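L-ornithine N(5)-monooxygenase (PDB 3S5W) catalyses the FAD- and NADPH-dependent hydroxylation of L-ornithine to N(5)-hydroxyornithine, the first step in making the hydroxamate siderophore pyoverdin. Local coordinates at residues 31-45 with 59-72. Residues are numbered along the deposited sequence; the frame is centred on the assembly and turned at random.
Sequences HDLIGVGFGPSNIAL and LEVLFLDKQGDYRW. With FAD (flavin-adenine dinucleotide), chain C.
Phe63 has its CG anti to the carbonyl carbon (chi1 -62°), and Phe38 has its CG anti to the backbone N (chi1 -156°). These torsions bring the two rings alongside each other; their planes are near parallel, at 20°. They are slid apart, with centroids 5.0 Å apart, so they barely overlap. Phe38 CD1 lies 3.3 Å from Phe63 CB, and Phe38 CE1 meets Phe63 CG and CD2. Asn42 O lies over one face of the Phe63 ring, and Leu45 CD2 meets its edge. Strands 33-36 and 61-65 run parallel. Leu62 N hydrogen-bonds Leu33 O, Gly35 N Leu62 O, Leu64 N Gly35 O and Gly37 N Leu64 O. With helix 40-56 between them, they form the beta-alpha-beta unit of a Rossmann-type FAD-binding fold. Gly35 leaves room for the Phe63 ring; Gly37 and Gly39 let the FAD pass close to the backbone. The Asp65 carboxylate accepts hydrogen bonds from both adenosine ribose hydroxyls, FAD O2B to OD1 and FAD O3B to OD2, each at 2.7 Å. Phe38 N gives a nearly straight bond to the anti lone pair of Asp65 OD2 (2.8 Å). At the helix start, Ser41 N and OG hydrogen-bond FAD O1P and O2P, on the phosphate nearer the flavin. Trp72 NE1 donates a hydrogen bond to FAD O4' at 2.8 Å, beside Pro40 CG. At the other end, Glu60 N binds Asp32 OD2 at 2.9 Å, while Asp32 OD1 pairs with Arg182. Leu62 CD1 sits over one face of the His31 ring, 3.9 Å from its centroid.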
ATOM      1  N   HIS A  31      15.183 -23.391  -4.103  1.00 40.94           N
ATOM      2  CA  HIS A  31      13.916 -23.145  -3.393  1.00 38.79           C
ATOM      3  C   HIS A  31      12.738 -23.428  -4.290  1.00 36.88           C
ATOM      4  O   HIS A  31      12.851 -23.377  -5.517  1.00 36.29           O
ATOM      5  CB  HIS A  31      13.877 -21.713  -2.836  1.00 38.58           C
ATOM      6  CG  HIS A  31      15.027 -21.404  -1.923  1.00 39.87           C
ATOM      7  ND1 HIS A  31      15.054 -21.799  -0.604  1.00 42.25           N
ATOM      8  CD2 HIS A  31      16.209 -20.782  -2.156  1.00 40.83           C
ATOM      9  CE1 HIS A  31      16.196 -21.420  -0.056  1.00 43.04           C
ATOM     10  NE2 HIS A  31      16.911 -20.791  -0.974  1.00 42.72           N
ATOM     11  N   ASP A  32      11.602 -23.750  -3.675  1.00 35.66           N
ATOM     12  CA  ASP A  32      10.356 -23.913  -4.410  1.00 34.56           C
ATOM     13  C   ASP A  32       9.737 -22.549  -4.748  1.00 33.57           C
ATOM     14  O   ASP A  32       9.223 -22.357  -5.850  1.00 32.83           O
ATOM     15  CB  ASP A  32       9.367 -24.791  -3.617  1.00 34.99           C
ATOM     16  CG  ASP A  32       9.793 -26.262  -3.581  1.00 37.21           C
ATOM     17  OD1 ASP A  32      10.023 -26.829  -4.671  1.00 37.99           O
ATOM     18  OD2 ASP A  32       9.880 -26.847  -2.479  1.00 36.77           O
ATOM     19  N   LEU A  33       9.806 -21.618  -3.790  1.00 31.86           N
ATOM     20  CA  LEU A  33       9.244 -20.280  -3.958  1.00 30.25           C
ATOM     21  C   LEU A  33      10.095 -19.264  -3.254  1.00 28.80           C
ATOM     22  O   LEU A  33      10.487 -19.451  -2.093  1.00 29.13           O
ATOM     23  CB  LEU A  33       7.808 -20.204  -3.378  1.00 30.22           C
ATOM     24  CG  LEU A  33       7.069 -18.855  -3.536  1.00 30.09           C
ATOM     25  CD1 LEU A  33       6.618 -18.604  -5.007  1.00 30.23           C
ATOM     26  CD2 LEU A  33       5.889 -18.776  -2.542  1.00 31.11           C
ATOM     27  N   ILE A  34      10.362 -18.169  -3.942  1.00 27.89           N
ATOM     28  CA  ILE A  34      10.867 -16.989  -3.274  1.00 27.57           C
ATOM     29  C   ILE A  34       9.874 -15.847  -3.512  1.00 27.64           C
ATOM     30  O   ILE A  34       9.364 -15.699  -4.610  1.00 26.63           O
ATOM     31  CB  ILE A  34      12.301 -16.600  -3.743  1.00 27.90           C
ATOM     32  CG1 ILE A  34      13.271 -17.752  -3.456  1.00 27.61           C
ATOM     33  CG2 ILE A  34      12.793 -15.292  -3.049  1.00 27.47           C
ATOM     34  CD1 ILE A  34      14.724 -17.439  -3.877  1.00 31.02           C
ATOM     35  N   GLY A  35       9.629 -15.061  -2.461  1.00 27.68           N
ATOM     36  CA  GLY A  35       8.769 -13.893  -2.552  1.00 26.86           C
ATOM     37  C   GLY A  35       9.535 -12.609  -2.377  1.00 26.02           C
ATOM     38  O   GLY A  35      10.424 -12.517  -1.536  1.00 26.87           O
ATOM     39  N   VAL A  36       9.193 -11.622  -3.196  1.00 25.10           N
ATOM     40  CA  VAL A  36       9.699 -10.284  -3.032  1.00 25.38           C
ATOM     41  C   VAL A  36       8.690  -9.550  -2.135  1.00 25.19           C
ATOM     42  O   VAL A  36       7.534  -9.304  -2.564  1.00 24.95           O
ATOM     43  CB  VAL A  36       9.804  -9.560  -4.376  1.00 24.77           C
ATOM     44  CG1 VAL A  36      10.417  -8.178  -4.180  1.00 25.97           C
ATOM     45  CG2 VAL A  36      10.606 -10.394  -5.374  1.00 27.18           C
ATOM     46  N   GLY A  37       9.131  -9.226  -0.922  1.00 24.65           N
ATOM     47  CA  GLY A  37       8.312  -8.571   0.105  1.00 23.46           C
ATOM     48  C   GLY A  37       7.719  -9.557   1.100  1.00 22.91           C
ATOM     49  O   GLY A  37       7.429 -10.718   0.771  1.00 21.74           O
ATOM     50  N   PHE A  38       7.553  -9.095   2.332  1.00 22.78           N
ATOM     51  CA  PHE A  38       6.828  -9.876   3.323  1.00 23.15           C
ATOM     52  C   PHE A  38       5.834  -8.950   4.033  1.00 23.42           C
ATOM     53  O   PHE A  38       5.769  -8.907   5.265  1.00 24.51           O
ATOM     54  CB  PHE A  38       7.778 -10.563   4.328  1.00 22.65           C
ATOM     55  CG  PHE A  38       7.178 -11.797   4.981  1.00 22.40           C
ATOM     56  CD1 PHE A  38       6.423 -12.707   4.217  1.00 25.15           C
ATOM     57  CD2 PHE A  38       7.364 -12.055   6.337  1.00 22.64           C
ATOM     58  CE1 PHE A  38       5.882 -13.857   4.781  1.00 24.75           C
ATOM     59  CE2 PHE A  38       6.823 -13.214   6.929  1.00 22.36           C
ATOM     60  CZ  PHE A  38       6.068 -14.110   6.141  1.00 23.49           C
ATOM     61  N   GLY A  39       5.098  -8.180   3.235  1.00 23.53           N
ATOM     62  CA  GLY A  39       3.937  -7.433   3.743  1.00 23.16           C
ATOM     63  C   GLY A  39       2.707  -8.343   3.768  1.00 22.58           C
ATOM     64  O   GLY A  39       2.805  -9.563   3.516  1.00 22.51           O
ATOM     65  N   PRO A  40       1.518  -7.757   4.034  1.00 22.30           N
ATOM     66  CA  PRO A  40       0.293  -8.538   4.134  1.00 21.81           C
ATOM     67  C   PRO A  40       0.059  -9.534   3.002  1.00 21.86           C
ATOM     68  O   PRO A  40      -0.371 -10.646   3.272  1.00 22.12           O
ATOM     69  CB  PRO A  40      -0.817  -7.462   4.172  1.00 22.65           C
ATOM     70  CG  PRO A  40      -0.140  -6.271   4.852  1.00 22.01           C
ATOM     71  CD  PRO A  40       1.345  -6.362   4.487  1.00 22.53           C
ATOM     72  N   SER A  41       0.353  -9.165   1.750  1.00 22.16           N
ATOM     73  CA  SER A  41       0.099 -10.100   0.647  1.00 22.73           C
ATOM     74  C   SER A  41       0.876 -11.412   0.838  1.00 23.30           C
ATOM     75  O   SER A  41       0.331 -12.500   0.699  1.00 22.84           O
ATOM     76  CB  SER A  41       0.456  -9.475  -0.705  1.00 22.83           C
ATOM     77  OG  SER A  41      -0.531  -8.543  -1.074  1.00 24.96           O
ATOM     78  N   ASN A  42       2.165 -11.294   1.122  1.00 22.97           N
ATOM     79  CA  ASN A  42       2.979 -12.490   1.229  1.00 23.50           C
ATOM     80  C   ASN A  42       2.889 -13.169   2.581  1.00 23.25           C
ATOM     81  O   ASN A  42       3.072 -14.373   2.661  1.00 24.63           O
ATOM     82  CB  ASN A  42       4.415 -12.223   0.790  1.00 24.05           C
ATOM     83  CG  ASN A  42       4.555 -12.185  -0.739  1.00 25.28           C
ATOM     84  OD1 ASN A  42       3.644 -12.575  -1.482  1.00 26.96           O
ATOM     85  ND2 ASN A  42       5.710 -11.750  -1.203  1.00 26.97           N
ATOM     86  N   ILE A  43       2.567 -12.418   3.631  1.00 23.09           N
ATOM     87  CA  ILE A  43       2.279 -13.050   4.929  1.00 22.96           C
ATOM     88  C   ILE A  43       1.024 -13.927   4.762  1.00 22.90           C
ATOM     89  O   ILE A  43       1.005 -15.077   5.190  1.00 22.45           O
ATOM     90  CB  ILE A  43       2.071 -12.008   6.071  1.00 22.29           C
ATOM     91  CG1 ILE A  43       3.317 -11.140   6.271  1.00 24.26           C
ATOM     92  CG2 ILE A  43       1.763 -12.721   7.353  1.00 23.02           C
ATOM     93  CD1 ILE A  43       3.129  -9.859   7.116  1.00 20.82           C
ATOM     94  N   ALA A  44      -0.034 -13.377   4.151  1.00 22.13           N
ATOM     95  CA  ALA A  44      -1.247 -14.168   3.917  1.00 22.10           C
ATOM     96  C   ALA A  44      -0.945 -15.428   3.087  1.00 22.69           C
ATOM     97  O   ALA A  44      -1.519 -16.519   3.316  1.00 22.01           O
ATOM     98  CB  ALA A  44      -2.324 -13.314   3.194  1.00 21.52           C
ATOM     99  N   LEU A  45      -0.094 -15.258   2.087  1.00 22.60           N
ATOM    100  CA  LEU A  45       0.358 -16.394   1.286  1.00 23.14           C
ATOM    101  C   LEU A  45       1.134 -17.470   2.109  1.00 23.35           C
ATOM    102  O   LEU A  45       0.868 -18.665   1.944  1.00 23.91           O
ATOM    103  CB  LEU A  45       1.186 -15.911   0.099  1.00 23.13           C
ATOM    104  CG  LEU A  45       1.749 -17.006  -0.830  1.00 23.87           C
ATOM    105  CD1 LEU A  45       0.597 -17.819  -1.436  1.00 25.34           C
ATOM    106  CD2 LEU A  45       2.520 -16.289  -1.922  1.00 25.61           C
ATOM    107  N   LEU A  59       6.585 -27.012   1.309  1.00 41.89           N
ATOM    108  CA  LEU A  59       7.479 -26.502   0.258  1.00 41.21           C
ATOM    109  C   LEU A  59       8.671 -25.789   0.875  1.00 41.06           C
ATOM    110  O   LEU A  59       8.646 -25.452   2.058  1.00 41.41           O
ATOM    111  CB  LEU A  59       6.743 -25.572  -0.717  1.00 41.05           C
ATOM    112  CG  LEU A  59       5.641 -26.153  -1.606  1.00 40.69           C
ATOM    113  CD1 LEU A  59       4.926 -25.048  -2.355  1.00 38.33           C
ATOM    114  CD2 LEU A  59       6.159 -27.211  -2.591  1.00 41.08           C
ATOM    115  N   GLU A  60       9.719 -25.585   0.079  1.00 40.39           N
ATOM    116  CA  GLU A  60      10.901 -24.844   0.511  1.00 40.58           C
ATOM    117  C   GLU A  60      10.754 -23.372   0.103  1.00 38.87           C
ATOM    118  O   GLU A  60      10.963 -23.024  -1.063  1.00 38.68           O
ATOM    119  CB  GLU A  60      12.171 -25.462  -0.099  1.00 41.11           C
ATOM    120  CG  GLU A  60      12.849 -26.495   0.809  1.00 46.86           C
ATOM    121  CD  GLU A  60      13.774 -25.846   1.830  1.00 53.13           C
ATOM    122  OE1 GLU A  60      14.409 -24.823   1.491  1.00 57.22           O
ATOM    123  OE2 GLU A  60      13.868 -26.354   2.969  1.00 56.26           O
ATOM    124  N   VAL A  61      10.407 -22.513   1.068  1.00 37.22           N
ATOM    125  CA  VAL A  61       9.947 -21.146   0.756  1.00 35.86           C
ATOM    126  C   VAL A  61      10.723 -20.051   1.515  1.00 33.91           C
ATOM    127  O   VAL A  61      11.036 -20.210   2.691  1.00 33.84           O
ATOM    128  CB  VAL A  61       8.384 -21.015   0.978  1.00 35.81           C
ATOM    129  CG1 VAL A  61       7.889 -19.642   0.632  1.00 37.52           C
ATOM    130  CG2 VAL A  61       7.621 -22.048   0.144  1.00 36.91           C
ATOM    131  N   LEU A  62      11.032 -18.956   0.825  1.00 31.99           N
ATOM    132  CA  LEU A  62      11.595 -17.751   1.449  1.00 31.44           C
ATOM    133  C   LEU A  62      10.850 -16.485   1.024  1.00 30.03           C
ATOM    134  O   LEU A  62      10.502 -16.324  -0.150  1.00 29.53           O
ATOM    135  CB  LEU A  62      13.069 -17.546   1.085  1.00 31.82           C
ATOM    136  CG  LEU A  62      14.150 -18.496   1.606  1.00 33.93           C
ATOM    137  CD1 LEU A  62      15.496 -18.019   1.055  1.00 36.28           C
ATOM    138  CD2 LEU A  62      14.181 -18.514   3.108  1.00 33.73           C
ATOM    139  N   PHE A  63      10.657 -15.573   1.972  1.00 28.37           N
ATOM    140  CA  PHE A  63      10.139 -14.247   1.634  1.00 27.14           C
ATOM    141  C   PHE A  63      11.133 -13.221   2.071  1.00 26.52           C
ATOM    142  O   PHE A  63      11.478 -13.184   3.240  1.00 27.70           O
ATOM    143  CB  PHE A  63       8.789 -14.005   2.320  1.00 27.33           C
ATOM    144  CG  PHE A  63       7.734 -14.969   1.901  1.00 26.38           C
ATOM    145  CD1 PHE A  63       6.991 -14.751   0.724  1.00 25.74           C
ATOM    146  CD2 PHE A  63       7.489 -16.116   2.659  1.00 26.28           C
ATOM    147  CE1 PHE A  63       6.034 -15.668   0.326  1.00 26.10           C
ATOM    148  CE2 PHE A  63       6.513 -17.012   2.274  1.00 26.37           C
ATOM    149  CZ  PHE A  63       5.792 -16.800   1.108  1.00 25.02           C
ATOM    150  N   LEU A  64      11.598 -12.398   1.139  1.00 26.10           N
ATOM    151  CA  LEU A  64      12.618 -11.389   1.415  1.00 27.31           C
ATOM    152  C   LEU A  64      12.004 -10.008   1.557  1.00 27.10           C
ATOM    153  O   LEU A  64      11.198  -9.606   0.710  1.00 28.24           O
ATOM    154  CB  LEU A  64      13.668 -11.354   0.284  1.00 27.74           C
ATOM    155  CG  LEU A  64      14.294 -12.664  -0.231  1.00 31.88           C
ATOM    156  CD1 LEU A  64      15.469 -12.353  -1.177  1.00 33.79           C
ATOM    157  CD2 LEU A  64      14.714 -13.626   0.860  1.00 34.22           C
ATOM    158  N   ASP A  65      12.347  -9.294   2.621  1.00 26.20           N
ATOM    159  CA  ASP A  65      11.852  -7.947   2.780  1.00 26.21           C
ATOM    160  C   ASP A  65      12.987  -7.006   3.083  1.00 25.20           C
ATOM    161  O   ASP A  65      13.805  -7.269   3.959  1.00 25.29           O
ATOM    162  CB  ASP A  65      10.769  -7.852   3.876  1.00 25.58           C
ATOM    163  CG  ASP A  65       9.898  -6.598   3.729  1.00 26.24           C
ATOM    164  OD1 ASP A  65      10.377  -5.475   4.031  1.00 25.94           O
ATOM    165  OD2 ASP A  65       8.731  -6.727   3.290  1.00 26.15           O
ATOM    166  N   LYS A  66      12.991  -5.896   2.374  1.00 24.69           N
ATOM    167  CA  LYS A  66      14.024  -4.885   2.526  1.00 25.83           C
ATOM    168  C   LYS A  66      14.045  -4.207   3.894  1.00 25.98           C
ATOM    169  O   LYS A  66      15.070  -3.657   4.275  1.00 25.29           O
ATOM    170  CB  LYS A  66      13.999  -3.870   1.382  1.00 25.60           C
ATOM    171  CG  LYS A  66      12.801  -2.937   1.354  1.00 28.42           C
ATOM    172  CD  LYS A  66      12.879  -1.990   0.144  1.00 31.08           C
ATOM    173  CE  LYS A  66      11.743  -0.974   0.185  1.00 34.70           C
ATOM    174  NZ  LYS A  66      11.855  -0.014  -0.956  1.00 32.66           N
ATOM    175  N   GLN A  67      12.924  -4.221   4.624  1.00 25.07           N
ATOM    176  CA  GLN A  67      12.916  -3.572   5.954  1.00 25.20           C
ATOM    177  C   GLN A  67      13.715  -4.414   6.938  1.00 26.08           C
ATOM    178  O   GLN A  67      13.541  -5.641   6.984  1.00 25.18           O
ATOM    179  CB  GLN A  67      11.496  -3.395   6.495  1.00 24.89           C
ATOM    180  CG  GLN A  67      10.586  -2.543   5.606  1.00 25.32           C
ATOM    181  CD  GLN A  67       9.246  -2.297   6.301  1.00 26.23           C
ATOM    182  OE1 GLN A  67       9.208  -1.767   7.411  1.00 25.02           O
ATOM    183  NE2 GLN A  67       8.169  -2.732   5.684  1.00 26.47           N
ATOM    184  N   GLY A  68      14.577  -3.751   7.713  1.00 27.75           N
ATOM    185  CA  GLY A  68      15.398  -4.434   8.730  1.00 29.02           C
ATOM    186  C   GLY A  68      14.556  -4.827   9.925  1.00 29.94           C
ATOM    187  O   GLY A  68      14.775  -5.870  10.554  1.00 29.41           O
ATOM    188  N   ASP A  69      13.586  -3.975  10.234  1.00 29.56           N
ATOM    189  CA  ASP A  69      12.669  -4.184  11.332  1.00 30.23           C
ATOM    190  C   ASP A  69      11.289  -3.872  10.745  1.00 29.37           C
ATOM    191  O   ASP A  69      11.000  -2.710  10.466  1.00 27.66           O
ATOM    192  CB  ASP A  69      12.992  -3.187  12.454  1.00 31.52           C
ATOM    193  CG  ASP A  69      12.105  -3.373  13.668  1.00 36.60           C
ATOM    194  OD1 ASP A  69      11.545  -4.475  13.873  1.00 40.09           O
ATOM    195  OD2 ASP A  69      11.971  -2.402  14.429  1.00 44.17           O
ATOM    196  N   TYR A  70      10.489  -4.914  10.501  1.00 27.01           N
ATOM    197  CA  TYR A  70       9.236  -4.763   9.724  1.00 26.85           C
ATOM    198  C   TYR A  70       8.178  -3.875  10.395  1.00 25.41           C
ATOM    199  O   TYR A  70       7.804  -4.092  11.549  1.00 23.94           O
ATOM    200  CB  TYR A  70       8.612  -6.126   9.385  1.00 26.48           C
ATOM    201  CG  TYR A  70       7.303  -5.918   8.650  1.00 27.82           C
ATOM    202  CD1 TYR A  70       6.085  -5.940   9.338  1.00 27.00           C
ATOM    203  CD2 TYR A  70       7.291  -5.605   7.276  1.00 24.91           C
ATOM    204  CE1 TYR A  70       4.887  -5.698   8.677  1.00 27.53           C
ATOM    205  CE2 TYR A  70       6.087  -5.380   6.598  1.00 23.54           C
ATOM    206  CZ  TYR A  70       4.895  -5.405   7.313  1.00 26.60           C
ATOM    207  OH  TYR A  70       3.729  -5.150   6.644  1.00 23.89           O
ATOM    208  N   ARG A  71       7.699  -2.880   9.652  1.00 25.60           N
ATOM    209  CA  ARG A  71       6.509  -2.126  10.039  1.00 26.08           C
ATOM    210  C   ARG A  71       5.606  -1.986   8.813  1.00 25.02           C
ATOM    211  O   ARG A  71       6.080  -1.938   7.680  1.00 25.04           O
ATOM    212  CB  ARG A  71       6.867  -0.747  10.596  1.00 26.47           C
ATOM    213  CG  ARG A  71       7.665  -0.766  11.921  1.00 32.28           C
ATOM    214  CD  ARG A  71       7.810   0.642  12.511  1.00 39.34           C
ATOM    215  NE  ARG A  71       8.659   1.480  11.662  1.00 45.21           N
ATOM    216  CZ  ARG A  71       8.593   2.812  11.593  1.00 46.97           C
ATOM    217  NH1 ARG A  71       7.714   3.492  12.316  1.00 50.83           N
ATOM    218  NH2 ARG A  71       9.401   3.465  10.790  1.00 47.63           N
ATOM    219  N   TRP A  72       4.301  -1.954   9.060  1.00 24.37           N
ATOM    220  CA  TRP A  72       3.302  -1.819   7.994  1.00 23.30           C
ATOM    221  C   TRP A  72       3.113  -0.320   7.757  1.00 23.94           C
ATOM    222  O   TRP A  72       2.409   0.338   8.526  1.00 21.71           O
ATOM    223  CB  TRP A  72       2.008  -2.506   8.439  1.00 23.43           C
ATOM    224  CG  TRP A  72       0.861  -2.441   7.432  1.00 24.17           C
ATOM    225  CD1 TRP A  72       0.889  -2.829   6.118  1.00 25.31           C
ATOM    226  CD2 TRP A  72      -0.485  -1.998   7.696  1.00 22.90           C
ATOM    227  NE1 TRP A  72      -0.358  -2.620   5.533  1.00 23.69           N
ATOM    228  CE2 TRP A  72      -1.212  -2.113   6.483  1.00 24.26           C
ATOM    229  CE3 TRP A  72      -1.134  -1.490   8.834  1.00 22.84           C
ATOM    230  CZ2 TRP A  72      -2.563  -1.755   6.379  1.00 21.66           C
ATOM    231  CZ3 TRP A  72      -2.476  -1.113   8.730  1.00 22.85           C
ATOM    232  CH2 TRP A  72      -3.181  -1.261   7.519  1.00 22.68           C
TER
HETATM  233  PA  FAD C 450       3.014  -3.780   1.201  1.00 23.63           P
HETATM  234  O1A FAD C 450       3.295  -2.452   0.606  1.00 19.77           O
HETATM  235  O2A FAD C 450       2.271  -3.755   2.548  1.00 19.53           O
HETATM  236  O5B FAD C 450       4.406  -4.589   1.424  1.00 23.66           O
HETATM  237  C5B FAD C 450       5.377  -4.584   0.405  1.00 21.39           C
HETATM  238  C4B FAD C 450       6.654  -5.036   1.091  1.00 23.22           C
HETATM  239  O4B FAD C 450       7.634  -5.181   0.099  1.00 26.67           O
HETATM  240  C3B FAD C 450       7.162  -3.965   2.051  1.00 23.62           C
HETATM  241  O3B FAD C 450       7.275  -4.502   3.354  1.00 24.22           O
HETATM  242  C2B FAD C 450       8.522  -3.547   1.477  1.00 24.49           C
HETATM  243  O2B FAD C 450       9.515  -3.402   2.487  1.00 27.34           O
HETATM  244  C1B FAD C 450       8.873  -4.724   0.618  1.00 25.52           C
HETATM  245  N9A FAD C 450       9.679  -4.431  -0.562  1.00 27.25           N
HETATM  246  C8A FAD C 450       9.442  -3.485  -1.555  1.00 30.44           C
HETATM  247  N7A FAD C 450      10.418  -3.629  -2.501  1.00 29.15           N
HETATM  248  C5A FAD C 450      11.227  -4.655  -2.123  1.00 28.77           C
HETATM  249  C6A FAD C 450      12.359  -5.221  -2.710  1.00 30.58           C
HETATM  250  N6A FAD C 450      12.693  -4.923  -3.976  1.00 28.73           N
HETATM  251  N1A FAD C 450      12.983  -6.278  -2.051  1.00 28.54           N
HETATM  252  C2A FAD C 450      12.513  -6.790  -0.859  1.00 27.82           C
HETATM  253  N3A FAD C 450      11.384  -6.229  -0.272  1.00 25.41           N
HETATM  254  C4A FAD C 450      10.763  -5.177  -0.906  1.00 28.24           C
HETATM  255  N1  FAD C 450      -5.532  -1.305   2.847  1.00 22.48           N
HETATM  256  C2  FAD C 450      -6.677  -1.669   3.545  1.00 25.26           C
HETATM  257  O2  FAD C 450      -7.353  -2.612   3.170  1.00 23.60           O
HETATM  258  N3  FAD C 450      -7.068  -0.971   4.669  1.00 25.57           N
HETATM  259  C4  FAD C 450      -6.335   0.090   5.140  1.00 28.10           C
HETATM  260  O4  FAD C 450      -6.701   0.659   6.183  1.00 26.10           O
HETATM  261  C4X FAD C 450      -5.182   0.477   4.430  1.00 25.20           C
HETATM  262  N5  FAD C 450      -4.430   1.557   4.868  1.00 26.11           N
HETATM  263  C5X FAD C 450      -3.303   1.944   4.162  1.00 27.52           C
HETATM  264  C6  FAD C 450      -2.553   3.039   4.616  1.00 29.83           C
HETATM  265  C7  FAD C 450      -1.419   3.452   3.930  1.00 29.86           C
HETATM  266  C7M FAD C 450      -0.669   4.644   4.471  1.00 32.40           C
HETATM  267  C8  FAD C 450      -1.048   2.785   2.768  1.00 28.19           C
HETATM  268  C8M FAD C 450       0.168   3.174   1.977  1.00 31.03           C
HETATM  269  C9  FAD C 450      -1.783   1.697   2.309  1.00 26.97           C
HETATM  270  C9A FAD C 450      -2.911   1.248   3.009  1.00 26.84           C
HETATM  271  N10 FAD C 450      -3.666   0.157   2.562  1.00 23.80           N
HETATM  272  C10 FAD C 450      -4.808  -0.209   3.266  1.00 24.18           C
HETATM  273  C1' FAD C 450      -3.333  -0.587   1.306  1.00 23.37           C
HETATM  274  C2' FAD C 450      -2.090  -1.494   1.411  1.00 23.22           C
HETATM  275  O2' FAD C 450      -1.602  -1.560   0.067  1.00 24.65           O
HETATM  276  C3' FAD C 450      -2.501  -2.877   1.893  1.00 24.06           C
HETATM  277  O3' FAD C 450      -3.162  -2.826   3.174  1.00 23.72           O
HETATM  278  C4' FAD C 450      -1.278  -3.815   2.055  1.00 22.97           C
HETATM  279  O4' FAD C 450      -0.268  -3.143   2.799  1.00 23.37           O
HETATM  280  C5' FAD C 450      -0.731  -4.399   0.726  1.00 23.29           C
HETATM  281  O5' FAD C 450       0.115  -5.482   1.066  1.00 26.29           O
HETATM  282  P   FAD C 450       1.378  -5.934   0.161  1.00 24.11           P
HETATM  283  O1P FAD C 450       2.083  -6.995   0.970  1.00 22.80           O
HETATM  284  O2P FAD C 450       0.835  -6.314  -1.190  1.00 20.51           O
HETATM  285  O3P FAD C 450       2.260  -4.607   0.063  1.00 21.18           O